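Local coordinates for snrnp sm-like protein (Pyrococcus abyssi, PDB 1H64) that forms the seven-membered Sm ring of this archaeon, a heptamer that binds RNA in the manner of the eukaryotic Sm core, at the interface of chains A and B. Numbering follows the deposited sequence. Chains: chain A/B, Snrnp sm-like protein.

The interface of chains A and B. Residues chain A 4-5, 8-9, 70, 72; chain B 41, 59-61.
A:Val8 and B:Val61 touch through their methyl groups, and this pair joins the N-terminal helix of one subunit to an edge strand of the next. A:Val8 lies in helix 5-11, and its side chain reaches B:Val61, B:Lys59 and B:Val41. Its CB rests near CG2 of B:Val61. From there CG1 of A:Val8, anti to the backbone N (chi1 171°), packs on CG2 of B:Val61 at 3.5 Å. CG1 also comes near CD of B:Lys59, whose aliphatic chain runs alongside in the opposite direction. The other branch, CG2 of A:Val8, meets CG1 of B:Val41 at 3.8 Å. An alanine here would keep CB near B:Val61 but would probably leave CG1 of B:Val41 and CD of B:Lys59 without their methyl neighbours and open a gap under the helix.

One turn earlier, A:Pro5 continues the apolar seam. CB of A:Pro5 faces CG1 of B:Val61 at 3.8 Å. CG2 of B:Val41 sits against its ring and lies 3.6 Å from CA of A:Pro5. B:Val61 thus turns CG1 to A:Pro5 and CG2 to A:Val8.

Beneath the helix the backbones pair. A:Ile70, in strand 69-72, and B:Val61, in strand 60-62, form an antiparallel bridge with two hydrogen bonds. N of A:Ile70 donates to O of B:Val61 at 2.8 Å. N of B:Val61 returns a nearly straight bond to O of A:Ile70, also 2.8 Å and 174° at the hydrogen.

Farther along, the ring of A:Pro72 crosses the side chain of B:Lys59 at about a right angle, its CG 4.1 Å from CB of the lysine. Water 1 links O of A:Pro72 at 2.7 Å to N of B:Lys59.

The site is an Sm-fold subunit junction. Strand pairing extends the sheet from chain to chain, and the helix adds an apolar clamp. Repeated around the ring, it helps hold the biological heptamer together.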
loop_
_atom_site.group_PDB
_atom_site.type_symbol
_atom_site.label_atom_id
_atom_site.label_comp_id
_atom_site.label_asym_id
_atom_site.label_seq_id
_atom_site.Cartn_x
_atom_site.Cartn_y
_atom_site.Cartn_z
ATOM N N ARG A 4 -6.559 22.088 12.672
ATOM C CA ARG A 4 -6.198 21.035 11.740
ATOM C C ARG A 4 -5.145 20.103 12.308
ATOM O O ARG A 4 -4.419 20.452 13.236
ATOM C CB ARG A 4 -5.728 21.639 10.409
ATOM C CG ARG A 4 -4.415 22.370 10.459
ATOM C CD ARG A 4 -4.203 23.154 9.167
ATOM N NE ARG A 4 -5.185 24.224 9.014
ATOM C CZ ARG A 4 -5.094 25.419 9.592
ATOM N NH1 ARG A 4 -4.057 25.713 10.371
ATOM N NH2 ARG A 4 -6.046 26.326 9.396
ATOM N N PRO A 5 -5.052 18.894 11.750
ATOM C CA PRO A 5 -4.088 17.888 12.198
ATOM C C PRO A 5 -2.714 18.448 12.542
ATOM O O PRO A 5 -2.193 18.224 13.638
ATOM C CB PRO A 5 -4.054 16.919 11.021
ATOM C CG PRO A 5 -5.503 16.915 10.590
ATOM C CD PRO A 5 -5.846 18.394 10.606
ATOM N N VAL A 8 -2.482 20.802 15.717
ATOM C CA VAL A 8 -2.510 20.023 16.953
ATOM C C VAL A 8 -1.125 19.465 17.259
ATOM O O VAL A 8 -0.621 19.581 18.382
ATOM C CB VAL A 8 -3.516 18.849 16.837
ATOM C CG1 VAL A 8 -3.374 17.913 18.035
ATOM C CG2 VAL A 8 -4.925 19.371 16.751
ATOM N N ILE A 9 -0.504 18.850 16.255
ATOM C CA ILE A 9 0.826 18.288 16.424
ATOM C C ILE A 9 1.812 19.390 16.827
ATOM O O ILE A 9 2.649 19.204 17.730
ATOM C CB ILE A 9 1.288 17.605 15.118
ATOM C CG1 ILE A 9 0.387 16.403 14.821
ATOM C CG2 ILE A 9 2.742 17.176 15.215
ATOM C CD1 ILE A 9 0.303 15.392 15.945
ATOM N N ILE A 70 -2.535 10.000 16.798
ATOM C CA ILE A 70 -1.638 10.612 17.780
ATOM C C ILE A 70 -2.516 11.417 18.723
ATOM O O ILE A 70 -3.404 12.163 18.283
ATOM C CB ILE A 70 -0.615 11.575 17.153
ATOM C CG1 ILE A 70 0.284 10.822 16.176
ATOM C CG2 ILE A 70 0.211 12.228 18.247
ATOM C CD1 ILE A 70 1.245 11.700 15.415
ATOM N N PRO A 72 -2.382 13.988 22.218
ATOM C CA PRO A 72 -1.575 14.694 23.215
ATOM C C PRO A 72 -2.049 14.193 24.584
ATOM O O PRO A 72 -3.242 13.989 24.799
ATOM C CB PRO A 72 -1.918 16.166 22.956
ATOM C CG PRO A 72 -3.311 16.108 22.450
ATOM C CD PRO A 72 -3.266 14.924 21.498
ATOM N N VAL B 41 -9.278 15.549 13.215
ATOM C CA VAL B 41 -9.002 15.763 14.634
ATOM C C VAL B 41 -10.323 15.680 15.382
ATOM O O VAL B 41 -11.315 16.283 14.970
ATOM C CB VAL B 41 -8.361 17.144 14.891
ATOM C CG1 VAL B 41 -8.068 17.298 16.379
ATOM C CG2 VAL B 41 -7.067 17.295 14.065
ATOM N N LYS B 59 -8.212 14.655 23.012
ATOM C CA LYS B 59 -8.042 15.160 21.647
ATOM C C LYS B 59 -7.220 14.123 20.888
ATOM O O LYS B 59 -6.229 13.615 21.409
ATOM C CB LYS B 59 -7.298 16.493 21.669
ATOM C CG LYS B 59 -7.418 17.295 20.376
ATOM C CD LYS B 59 -6.551 18.554 20.413
ATOM C CE LYS B 59 -7.383 19.827 20.540
ATOM N NZ LYS B 59 -6.498 21.033 20.547
ATOM N N ILE B 60 -7.616 13.807 19.662
ATOM C CA ILE B 60 -6.868 12.807 18.914
ATOM C C ILE B 60 -6.807 13.115 17.418
ATOM O O ILE B 60 -7.788 13.533 16.826
ATOM C CB ILE B 60 -7.482 11.416 19.122
ATOM C CG1 ILE B 60 -6.643 10.353 18.413
ATOM C CG2 ILE B 60 -8.941 11.412 18.670
ATOM C CD1 ILE B 60 -6.874 8.960 18.970
ATOM N N VAL B 61 -5.637 12.911 16.832
ATOM C CA VAL B 61 -5.470 13.156 15.397
ATOM C C VAL B 61 -5.447 11.771 14.769
ATOM O O VAL B 61 -4.596 10.951 15.132
ATOM C CB VAL B 61 -4.140 13.865 15.119
ATOM C CG1 VAL B 61 -3.986 14.143 13.611
ATOM C CG2 VAL B 61 -4.069 15.153 15.923
HETATM O O HOH W 1 -5.933 14.296 24.691
#